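PDB 4N4B: GH62 arabinofuranosidase from Podospora anserina, which probably hydrolyses terminal alpha-L-arabinofuranoside residues from xylan, as a secreted, calcium-binding beta-propeller enzyme of glycoside hydrolase family 62. Local coordinates for residues 44-50 with 62-67; 212-218 with 231-235; 239-243 with 281-286; 306-312 with 325-331. One frame throughout, in Å; residues are numbered along the deposited sequence.

Contact 1: 44-50 with 62-67; sequences IAGIKDP and FASTAQ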
# COMPACT_ATOMS: atom_id res chain seq x y z
N ILE A 44 -8.77 6.86 -17.77
CA ILE A 44 -7.97 6.07 -16.84
C ILE A 44 -8.05 4.60 -17.29
O ILE A 44 -9.09 4.08 -17.59
CB ILE A 44 -8.49 6.32 -15.42
CG1 ILE A 44 -8.17 7.76 -14.98
CG2 ILE A 44 -7.91 5.31 -14.47
CD1 ILE A 44 -8.99 8.32 -13.88
N ALA A 45 -6.90 3.93 -17.23
CA ALA A 45 -6.77 2.50 -17.61
C ALA A 45 -6.92 1.58 -16.42
O ALA A 45 -7.44 0.47 -16.52
CB ALA A 45 -5.47 2.29 -18.32
N GLY A 46 -6.29 1.99 -15.29
CA GLY A 46 -6.23 1.17 -14.11
C GLY A 46 -6.55 1.95 -12.83
O GLY A 46 -6.21 3.09 -12.71
N ILE A 47 -7.17 1.23 -11.89
CA ILE A 47 -7.31 1.73 -10.50
C ILE A 47 -6.49 0.82 -9.67
O ILE A 47 -6.54 -0.41 -9.77
CB ILE A 47 -8.77 1.76 -10.05
CG1 ILE A 47 -9.64 2.62 -11.04
CG2 ILE A 47 -8.93 2.29 -8.65
CD1 ILE A 47 -9.32 4.05 -11.08
N LYS A 48 -5.61 1.41 -8.84
CA LYS A 48 -4.41 0.69 -8.38
C LYS A 48 -4.08 1.06 -6.96
O LYS A 48 -4.42 2.11 -6.43
CB LYS A 48 -3.19 1.06 -9.24
CG LYS A 48 -3.29 0.62 -10.69
CD LYS A 48 -2.02 0.89 -11.39
CE LYS A 48 -0.97 -0.09 -11.05
NZ LYS A 48 0.33 0.29 -11.64
N ASP A 49 -3.26 0.25 -6.34
CA ASP A 49 -2.44 0.57 -5.16
C ASP A 49 -3.27 1.13 -3.96
O ASP A 49 -2.91 2.18 -3.40
CB ASP A 49 -1.39 1.64 -5.52
CG ASP A 49 -0.65 1.42 -6.84
OD1 ASP A 49 -0.37 0.25 -7.12
OD2 ASP A 49 -0.37 2.45 -7.51
N PRO A 50 -4.33 0.45 -3.61
CA PRO A 50 -5.24 1.07 -2.58
C PRO A 50 -4.68 1.15 -1.19
O PRO A 50 -3.87 0.32 -0.75
CB PRO A 50 -6.43 0.17 -2.61
CG PRO A 50 -5.88 -1.18 -3.02
CD PRO A 50 -4.90 -0.82 -4.10
N PHE A 62 -8.35 5.23 -0.79
CA PHE A 62 -7.64 6.07 -1.74
C PHE A 62 -6.84 5.15 -2.65
O PHE A 62 -6.32 4.15 -2.21
CB PHE A 62 -6.70 7.12 -1.08
CG PHE A 62 -7.43 8.01 -0.12
CD1 PHE A 62 -7.79 7.59 1.18
CD2 PHE A 62 -7.71 9.28 -0.48
CE1 PHE A 62 -8.51 8.49 2.00
CE2 PHE A 62 -8.37 10.18 0.38
CZ PHE A 62 -8.71 9.75 1.63
N ALA A 63 -6.77 5.56 -3.94
CA ALA A 63 -6.10 4.69 -4.90
C ALA A 63 -5.43 5.57 -5.94
O ALA A 63 -5.72 6.74 -6.13
CB ALA A 63 -7.10 3.73 -5.53
N SER A 64 -4.42 4.96 -6.62
CA SER A 64 -3.83 5.54 -7.83
C SER A 64 -4.84 5.42 -9.01
O SER A 64 -5.44 4.36 -9.18
CB SER A 64 -2.53 4.91 -8.28
OG SER A 64 -1.60 4.77 -7.20
N THR A 65 -4.82 6.47 -9.85
CA THR A 65 -5.36 6.41 -11.22
C THR A 65 -4.17 6.27 -12.09
O THR A 65 -3.21 6.96 -11.99
CB THR A 65 -6.23 7.61 -11.58
OG1 THR A 65 -5.46 8.80 -11.61
CG2 THR A 65 -7.38 7.82 -10.53
N ALA A 66 -4.23 5.31 -13.03
CA ALA A 66 -3.08 4.96 -13.92
C ALA A 66 -3.54 5.00 -15.39
O ALA A 66 -4.55 4.46 -15.75
CB ALA A 66 -2.55 3.60 -13.59
N GLN A 67 -2.72 5.69 -16.22
CA GLN A 67 -2.92 5.66 -17.68
C GLN A 67 -1.54 6.04 -18.21
O GLN A 67 -0.58 6.40 -17.51
CB GLN A 67 -4.00 6.61 -18.08
CG GLN A 67 -3.70 8.05 -17.70
CD GLN A 67 -4.87 8.87 -17.86
OE1 GLN A 67 -5.59 9.24 -16.87
NE2 GLN A 67 -5.12 9.18 -19.14
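The antiparallel hairpin of strands 46-55 and 58-67, the two inner strands of one propeller blade, opens with a classic beta bulge where Ala45 and Gly46 both face Ala66. Ala66 O takes two N-H groups, from Ala45 N at 2.8 Å and from Gly46 N at 3.1 Å; the first lies nearly along the C=O axis, the second is tilted from the carbonyl plane. Ala66 N returns a bond to Gly46 O, and beyond the bulge Lys48 and Ser64 form a regular hydrogen-bonded pair. Beside the bulge, Ile44 lays its CG1-CD1 branch across Thr65, CD1 standing 3.7 Å from Thr65 CB, while CG1 meets Gln67 OE1 and CG2 rests near Ala66 O. Cutting Ile44 back to an alanine would probably open a gap over Thr65 CB and leave the Gln67 amide freer to turn. On the sheet face of Lys48, Ser64 and Ala66, Lys48 CD packs 3.5 Å from Ala66 CB, and the chain bends at chi3 (76°) before NZ reaches Tyr320 OH. With OG anti to its own carbonyl carbon (chi1 -48°), Ser64 gives a 2.6 Å hydrogen bond to the anti side of Asp49 OD2, 15° out of the carboxylate plane. On the other face Ile47 CG2 touches Ala63 CB at 3.9 Å. Asp49 borders the pocket where a Tris molecule sits, beside the calcium ligand His285. Strand 70-78 continues the blade beyond 62-67, whereas strand 306-311 brings Gln310 and Met308 against Lys48 and Pro50.

Contact 2: 212-218 with 231-235; sequences NDLFEAA and LVEAI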
# COMPACT_ATOMS: atom_id res chain seq x y z
N ASN A 212 13.45 -8.64 -8.31
CA ASN A 212 12.18 -9.34 -8.38
C ASN A 212 11.72 -9.93 -7.12
O ASN A 212 10.50 -10.17 -6.99
CB ASN A 212 12.14 -10.39 -9.44
CG ASN A 212 12.14 -9.82 -10.87
OD1 ASN A 212 11.92 -10.64 -11.85
ND2 ASN A 212 12.39 -8.64 -11.09
N ASP A 213 12.60 -10.19 -6.17
CA ASP A 213 12.21 -10.76 -4.92
C ASP A 213 11.83 -9.68 -3.81
O ASP A 213 11.38 -10.09 -2.76
CB ASP A 213 13.33 -11.72 -4.39
CG ASP A 213 13.31 -13.05 -5.08
OD1 ASP A 213 12.35 -13.34 -5.82
OD2 ASP A 213 14.34 -13.79 -4.96
N LEU A 214 12.13 -8.43 -4.05
CA LEU A 214 11.85 -7.43 -3.08
C LEU A 214 11.55 -6.13 -3.82
O LEU A 214 12.26 -5.13 -3.76
CB LEU A 214 13.03 -7.26 -2.11
CG LEU A 214 12.69 -6.51 -0.85
CD1 LEU A 214 11.99 -7.43 0.12
CD2 LEU A 214 13.98 -5.97 -0.21
N PHE A 215 10.46 -6.15 -4.56
CA PHE A 215 10.30 -5.20 -5.62
C PHE A 215 9.71 -3.83 -5.20
O PHE A 215 10.32 -2.79 -5.37
CB PHE A 215 9.51 -5.82 -6.83
CG PHE A 215 9.50 -5.02 -8.08
CD1 PHE A 215 10.69 -4.68 -8.68
CD2 PHE A 215 8.36 -4.63 -8.68
CE1 PHE A 215 10.71 -3.91 -9.83
CE2 PHE A 215 8.36 -3.91 -9.85
CZ PHE A 215 9.53 -3.54 -10.45
N GLU A 216 8.50 -3.88 -4.64
CA GLU A 216 7.77 -2.62 -4.31
C GLU A 216 6.65 -2.99 -3.43
O GLU A 216 6.48 -4.04 -2.88
CB GLU A 216 7.42 -1.86 -5.58
CG GLU A 216 6.35 -2.49 -6.39
CD GLU A 216 6.18 -1.92 -7.78
OE1 GLU A 216 6.86 -0.97 -8.19
OE2 GLU A 216 5.26 -2.39 -8.50
N ALA A 217 5.83 -1.94 -3.17
CA ALA A 217 4.51 -2.06 -2.49
C ALA A 217 4.60 -2.56 -1.08
O ALA A 217 3.88 -3.46 -0.65
CB ALA A 217 3.59 -2.87 -3.35
N ALA A 218 5.58 -2.07 -0.31
CA ALA A 218 5.71 -2.50 1.09
C ALA A 218 4.50 -2.08 1.92
O ALA A 218 3.91 -0.99 1.71
CB ALA A 218 6.98 -1.97 1.67
N LEU A 231 5.17 -6.82 4.67
CA LEU A 231 4.77 -7.38 3.34
C LEU A 231 5.45 -6.61 2.25
O LEU A 231 5.56 -5.37 2.25
CB LEU A 231 3.24 -7.17 3.14
CG LEU A 231 2.33 -7.67 4.26
CD1 LEU A 231 0.88 -7.37 3.91
CD2 LEU A 231 2.53 -9.13 4.59
N VAL A 232 5.99 -7.34 1.26
CA VAL A 232 6.56 -6.77 0.05
C VAL A 232 6.14 -7.56 -1.16
O VAL A 232 6.06 -8.76 -1.12
CB VAL A 232 8.15 -6.74 0.18
CG1 VAL A 232 8.69 -6.00 -1.04
CG2 VAL A 232 8.58 -5.96 1.45
N GLU A 233 5.83 -6.80 -2.25
CA GLU A 233 5.44 -7.42 -3.52
C GLU A 233 6.71 -7.87 -4.26
O GLU A 233 7.72 -7.16 -4.31
CB GLU A 233 4.63 -6.41 -4.30
CG GLU A 233 4.04 -7.00 -5.59
CD GLU A 233 3.18 -6.07 -6.39
OE1 GLU A 233 2.72 -5.03 -5.85
OE2 GLU A 233 2.96 -6.36 -7.61
N ALA A 234 6.53 -9.02 -4.90
CA ALA A 234 7.56 -9.65 -5.69
C ALA A 234 7.02 -10.07 -7.06
O ALA A 234 5.80 -10.06 -7.29
CB ALA A 234 8.08 -10.84 -4.92
N ILE A 235 7.93 -10.39 -8.00
CA ILE A 235 7.60 -10.83 -9.37
C ILE A 235 8.05 -12.27 -9.44
O ILE A 235 9.27 -12.50 -9.34
CB ILE A 235 8.20 -9.95 -10.43
CG1 ILE A 235 7.92 -8.44 -10.22
CG2 ILE A 235 7.84 -10.47 -11.79
CD1 ILE A 235 8.55 -7.51 -11.27
O HOH W 1 9.88 -13.55 -6.82
O HOH W 2 2.77 -3.17 -7.88
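Ile235 pushes its CD1 methyl over one face of the Phe215 ring, 3.9 Å from the centroid and only 14° off the ring normal, a CH-pi contact at the mouth of the hairpin of strands 216-222 and 228-235. The ring meets it because CG stands anti to the Phe215 backbone N (chi1 -169°), which swings it across to Ile235. Just before Phe215, Leu214 CD1 fits against Val232, 3.8 Å from CG1 and nearly as close to CB and CG2, while Val232 CG1 also presses on Glu216 O. The small Ala217 CB fills the hollow beside the extended Glu233 side chain, 3.4 Å from OE1. Phe215 and Glu216 both face Glu233 in a classic beta bulge: Glu233 O receives Phe215 N at 2.9 Å and, weakly, Glu216 N. Asn212 O extends the pairing by accepting Ile235 N. Two carboxylates remain near each other, Glu216 OE2 lying 4.5 Å from Glu233 OE1, and water 2 donates to both of these oxygens. Arg241 bridges both carboxylates and Ser284 binds Glu233, which with water 2 probably fixes how they are turned beside the pocket where Tris is bound.

Contact 3: 239-243 with 281-286; sequences GHRWF and KSISHG. With CA (calcium ion), chain B.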
# COMPACT_ATOMS: atom_id res chain seq x y z
N GLY A 239 6.26 -14.69 -13.78
CA GLY A 239 5.99 -13.37 -14.24
C GLY A 239 4.89 -12.66 -13.46
O GLY A 239 4.69 -11.48 -13.71
N HIS A 240 4.20 -13.37 -12.63
CA HIS A 240 3.03 -12.75 -11.92
C HIS A 240 3.42 -12.27 -10.55
O HIS A 240 4.33 -12.73 -9.87
CB HIS A 240 1.93 -13.81 -11.77
CG HIS A 240 1.36 -14.21 -13.09
ND1 HIS A 240 1.45 -15.49 -13.62
CD2 HIS A 240 0.76 -13.45 -14.01
CE1 HIS A 240 0.87 -15.50 -14.79
NE2 HIS A 240 0.49 -14.28 -15.09
N ARG A 241 2.72 -11.22 -10.12
CA ARG A 241 2.96 -10.56 -8.85
C ARG A 241 2.44 -11.41 -7.68
O ARG A 241 1.43 -12.13 -7.79
CB ARG A 241 2.26 -9.22 -8.84
CG ARG A 241 2.62 -8.26 -9.97
CD ARG A 241 4.13 -8.09 -10.08
NE ARG A 241 4.46 -7.08 -11.07
CZ ARG A 241 4.82 -5.83 -10.82
NH1 ARG A 241 4.72 -5.33 -9.58
NH2 ARG A 241 5.18 -5.04 -11.85
N TRP A 242 3.14 -11.33 -6.56
CA TRP A 242 2.78 -12.00 -5.35
C TRP A 242 3.38 -11.27 -4.16
O TRP A 242 4.20 -10.36 -4.33
CB TRP A 242 3.23 -13.46 -5.36
CG TRP A 242 4.69 -13.75 -5.45
CD1 TRP A 242 5.53 -13.39 -6.49
CD2 TRP A 242 5.50 -14.28 -4.42
NE1 TRP A 242 6.82 -13.83 -6.19
CE2 TRP A 242 6.81 -14.38 -4.93
CE3 TRP A 242 5.24 -14.80 -3.15
CZ2 TRP A 242 7.86 -14.89 -4.18
CZ3 TRP A 242 6.27 -15.39 -2.43
CH2 TRP A 242 7.58 -15.42 -2.96
N PHE A 243 2.99 -11.67 -2.96
CA PHE A 243 3.45 -11.04 -1.71
C PHE A 243 4.27 -12.04 -0.87
O PHE A 243 3.86 -13.18 -0.61
CB PHE A 243 2.27 -10.50 -0.89
CG PHE A 243 1.84 -9.17 -1.39
CD1 PHE A 243 2.44 -7.97 -1.02
CD2 PHE A 243 0.81 -9.14 -2.33
CE1 PHE A 243 1.98 -6.76 -1.57
CE2 PHE A 243 0.41 -7.93 -2.84
CZ PHE A 243 1.03 -6.78 -2.50
N LYS A 281 -4.18 -13.74 -12.05
CA LYS A 281 -3.13 -14.58 -11.50
C LYS A 281 -2.21 -13.73 -10.62
O LYS A 281 -1.78 -14.26 -9.59
CB LYS A 281 -2.30 -15.29 -12.57
CG LYS A 281 -3.11 -16.40 -13.16
CD LYS A 281 -2.26 -17.20 -14.19
CE LYS A 281 -3.14 -18.21 -14.92
NZ LYS A 281 -2.77 -18.34 -16.36
N SER A 282 -1.97 -12.50 -10.98
CA SER A 282 -1.18 -11.56 -10.10
C SER A 282 -2.04 -11.24 -8.89
O SER A 282 -3.21 -10.87 -8.99
CB SER A 282 -0.85 -10.34 -10.87
OG SER A 282 0.32 -10.57 -11.68
N ILE A 283 -1.39 -11.20 -7.72
CA ILE A 283 -1.93 -10.57 -6.48
C ILE A 283 -0.98 -9.45 -6.17
O ILE A 283 0.19 -9.68 -5.86
CB ILE A 283 -2.00 -11.60 -5.33
CG1 ILE A 283 -2.67 -12.92 -5.71
CG2 ILE A 283 -2.66 -10.90 -4.15
CD1 ILE A 283 -4.12 -12.80 -6.06
N SER A 284 -1.40 -8.25 -6.43
CA SER A 284 -0.48 -7.11 -6.47
C SER A 284 -0.96 -5.98 -5.53
O SER A 284 -2.00 -6.05 -4.97
CB SER A 284 -0.34 -6.67 -7.96
OG SER A 284 0.54 -5.62 -8.18
N HIS A 285 -0.14 -4.94 -5.47
CA HIS A 285 -0.19 -3.80 -4.55
C HIS A 285 -1.55 -3.61 -3.88
O HIS A 285 -2.48 -3.23 -4.48
CB HIS A 285 0.18 -2.50 -5.32
CG HIS A 285 0.62 -1.37 -4.44
ND1 HIS A 285 1.59 -0.47 -4.80
CD2 HIS A 285 0.15 -0.95 -3.25
CE1 HIS A 285 1.73 0.41 -3.83
NE2 HIS A 285 0.89 0.13 -2.87
N GLY A 286 -1.56 -3.80 -2.57
CA GLY A 286 -2.76 -3.66 -1.78
C GLY A 286 -2.50 -3.24 -0.34
O GLY A 286 -1.45 -2.84 0.00
CA CA B . 0.60 1.10 -0.90
O HOH W 3 0.51 -14.71 -8.17
O HOH W 4 -1.24 -0.06 -0.65
O HOH W 5 1.52 -0.56 -0.01
O HOH W 6 0.08 2.11 0.91
O HOH W 7 -0.62 2.61 -1.95
O HOH W 8 2.29 2.11 -1.18
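This is a loop-to-strand contact: the start of strand 241-248, third in its four-stranded blade, is held against residues 281-286, which lead from the loop after strand 272-274 to the calcium site. Two hydrogen bonds link them. Arg241 N donates to Ser282 OG at 2.9 Å, nearly straight at 165°, and Ile283 N donates to Arg241 O, arriving from above the carbonyl plane. Water 3 donates to both Arg241 O and Lys281 O. At the outer end Lys281 CB sits over the centre of the His240 ring, 3.7 Å from the centroid, in a CH-pi contact, and CD lies along the same ring. An alanine in place of His240 would probably leave the Lys281 side chain without the flat surface it lies on, free to swing into solvent. Farther in, Arg241 CB packs 3.7 Å from Ser284 CB before the guanidinium leaves for Glu233 and Glu216. Phe243 turns its ring edge to the backbone of Ser284 and His285, CZ lying 3.7 Å from His285 N. The chain turns a corner at His285, whose NE2 binds calcium at 2.2 Å. Five waters complete the coordination, a single-histidine calcium site at the heart of the GH62 propeller.

Contact 4: 306-312 with 325-331; sequences RFMYQGM and WRLGFIA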
# COMPACT_ATOMS: atom_id res chain seq x y z
N ARG A 306 -8.49 -8.86 6.03
CA ARG A 306 -8.94 -8.77 4.66
C ARG A 306 -8.00 -7.75 4.01
O ARG A 306 -7.53 -6.77 4.64
CB ARG A 306 -10.36 -8.21 4.65
CG ARG A 306 -11.44 -9.10 5.35
CD ARG A 306 -11.60 -8.75 6.77
NE ARG A 306 -12.33 -7.49 6.89
CZ ARG A 306 -12.26 -6.63 7.89
NH1 ARG A 306 -11.44 -6.84 9.00
NH2 ARG A 306 -13.01 -5.56 7.84
N PHE A 307 -7.70 -8.00 2.75
CA PHE A 307 -6.61 -7.30 2.02
C PHE A 307 -7.22 -6.83 0.69
O PHE A 307 -7.66 -7.69 -0.14
CB PHE A 307 -5.44 -8.21 1.84
CG PHE A 307 -4.22 -7.62 1.17
CD1 PHE A 307 -3.29 -6.87 1.89
CD2 PHE A 307 -3.92 -7.92 -0.15
CE1 PHE A 307 -2.12 -6.41 1.32
CE2 PHE A 307 -2.76 -7.45 -0.73
CZ PHE A 307 -1.85 -6.64 -0.04
N MET A 308 -7.39 -5.52 0.48
CA MET A 308 -7.80 -5.00 -0.81
C MET A 308 -6.59 -5.04 -1.69
O MET A 308 -5.54 -4.54 -1.29
CB MET A 308 -8.35 -3.60 -0.65
CG MET A 308 -9.19 -3.21 -1.84
SD MET A 308 -9.76 -1.51 -1.74
CE MET A 308 -11.11 -1.49 -2.87
N TYR A 309 -6.71 -5.59 -2.90
CA TYR A 309 -5.57 -5.76 -3.81
C TYR A 309 -5.94 -5.43 -5.19
O TYR A 309 -7.09 -5.32 -5.59
CB TYR A 309 -5.01 -7.17 -3.66
CG TYR A 309 -5.86 -8.20 -4.41
CD1 TYR A 309 -7.06 -8.68 -3.91
CD2 TYR A 309 -5.46 -8.69 -5.65
CE1 TYR A 309 -7.83 -9.61 -4.58
CE2 TYR A 309 -6.20 -9.65 -6.31
CZ TYR A 309 -7.38 -10.08 -5.75
OH TYR A 309 -8.09 -11.09 -6.47
N GLN A 310 -4.91 -5.31 -6.03
CA GLN A 310 -5.09 -5.12 -7.48
C GLN A 310 -4.71 -6.40 -8.23
O GLN A 310 -3.72 -7.07 -7.92
CB GLN A 310 -4.29 -3.93 -7.98
CG GLN A 310 -2.81 -4.07 -7.90
CD GLN A 310 -2.09 -2.85 -8.42
OE1 GLN A 310 -2.55 -1.73 -8.38
NE2 GLN A 310 -0.84 -3.09 -8.89
N GLY A 311 -5.52 -6.61 -9.23
CA GLY A 311 -5.31 -7.69 -10.14
C GLY A 311 -5.64 -7.30 -11.58
O GLY A 311 -6.11 -6.29 -11.81
N MET A 312 -5.41 -8.21 -12.49
CA MET A 312 -5.70 -7.98 -13.89
C MET A 312 -5.83 -9.31 -14.64
O MET A 312 -5.27 -10.30 -14.30
CB MET A 312 -4.64 -7.11 -14.58
CG MET A 312 -3.28 -7.70 -14.53
SD MET A 312 -2.07 -6.79 -15.51
CE MET A 312 -2.15 -7.80 -17.00
N TRP A 325 -5.75 -2.85 -14.57
CA TRP A 325 -5.80 -3.16 -13.16
C TRP A 325 -7.17 -2.81 -12.55
O TRP A 325 -7.71 -1.80 -12.83
CB TRP A 325 -4.69 -2.41 -12.38
CG TRP A 325 -3.31 -2.78 -12.69
CD1 TRP A 325 -2.49 -2.12 -13.50
CD2 TRP A 325 -2.61 -3.96 -12.28
NE1 TRP A 325 -1.29 -2.74 -13.60
CE2 TRP A 325 -1.34 -3.90 -12.88
CE3 TRP A 325 -2.92 -5.04 -11.45
CZ2 TRP A 325 -0.39 -4.85 -12.66
CZ3 TRP A 325 -1.98 -6.00 -11.24
CH2 TRP A 325 -0.70 -5.90 -11.84
N ARG A 326 -7.67 -3.74 -11.74
CA ARG A 326 -8.91 -3.65 -11.02
C ARG A 326 -8.68 -4.10 -9.58
O ARG A 326 -7.82 -4.84 -9.32
CB ARG A 326 -10.00 -4.57 -11.65
CG ARG A 326 -10.21 -4.48 -13.17
CD ARG A 326 -10.78 -3.12 -13.57
NE ARG A 326 -10.94 -2.98 -15.01
CZ ARG A 326 -10.14 -2.28 -15.79
NH1 ARG A 326 -9.13 -1.62 -15.32
NH2 ARG A 326 -10.41 -2.18 -17.07
N LEU A 327 -9.54 -3.62 -8.70
CA LEU A 327 -9.42 -3.93 -7.27
C LEU A 327 -10.47 -4.92 -6.81
O LEU A 327 -11.58 -4.84 -7.17
CB LEU A 327 -9.52 -2.65 -6.38
CG LEU A 327 -8.66 -1.44 -6.74
CD1 LEU A 327 -8.88 -0.31 -5.73
CD2 LEU A 327 -7.18 -1.86 -6.81
N GLY A 328 -10.01 -5.85 -5.99
CA GLY A 328 -10.84 -6.78 -5.27
C GLY A 328 -10.35 -6.93 -3.85
O GLY A 328 -9.49 -6.19 -3.38
N PHE A 329 -10.90 -7.94 -3.20
CA PHE A 329 -10.48 -8.26 -1.82
C PHE A 329 -10.16 -9.70 -1.70
O PHE A 329 -10.89 -10.56 -2.24
CB PHE A 329 -11.60 -7.97 -0.76
CG PHE A 329 -12.09 -6.53 -0.70
CD1 PHE A 329 -11.43 -5.67 0.10
CD2 PHE A 329 -13.13 -6.06 -1.44
CE1 PHE A 329 -11.89 -4.35 0.27
CE2 PHE A 329 -13.55 -4.73 -1.30
CZ PHE A 329 -12.87 -3.93 -0.44
N ILE A 330 -9.15 -10.02 -0.90
CA ILE A 330 -8.93 -11.37 -0.37
C ILE A 330 -9.20 -11.40 1.11
O ILE A 330 -8.81 -10.44 1.84
CB ILE A 330 -7.56 -11.98 -0.71
CG1 ILE A 330 -6.41 -11.03 -0.43
CG2 ILE A 330 -7.60 -12.44 -2.19
CD1 ILE A 330 -5.04 -11.60 -0.74
N ALA A 331 -9.89 -12.42 1.56
CA ALA A 331 -10.19 -12.67 2.98
C ALA A 331 -9.45 -13.86 3.45
O ALA A 331 -9.36 -14.90 2.84
CB ALA A 331 -11.71 -12.80 3.20
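Strands 306-311 and 326-331 run antiparallel, their axes 4.5 Å apart at closest approach and 145° between directions, with six backbone hydrogen bonds joining Phe307 to Ile330, Tyr309 to Gly328 and Gly311 to Arg326. They are neighbours in the mixed sheet of the beta-propeller that also takes in strand 28-30. On the face of Met308 and Phe329, the extended Met308 crosses Phe329: CG lies 3.6 Å from Phe329 CE1, the sulfur makes an oblique Met-aromatic contact, and CE goes on to Leu327 CD1. On the other face Phe307 and Ile330 lie side by side, CB to CG1 at 3.7 Å, and the Tyr309 side chain crosses that of Ile330 at about a right angle, its CE1 3.7 Å from Ile330 CG2, with OH bonded to Ser30. Gly328, opposite Tyr309, has no side chain to obstruct that ring. Gln310 is held at both ends of its amide, by Asp49 N and Ser284 OG, fixing its plane. Beyond them the Trp325 indole is sandwiched: the Gln310 amide stacks on one face, its plane 22° from the ring, and on the opposite face Met312 SD sits 3.9 Å from the centroid of the six-membered ring.

All four contacts are largely buried; among the touching residues only Lys281, in contact 3, is fully exposed. Contacts 1 and 2 are inner hairpins of two separate blades, each with a classic bulge; contact 4 joins strands of a mixed sheet, and contact 3 adds a loop to the sheet of contact 2. Contact 4 is the most apolar and buries the most surface, whereas contacts 1 to 3 send acidic, basic or histidine side chains toward the central pocket. Ser284 and Gln310 chain contacts 2, 3, 4 and 1 together round that pocket.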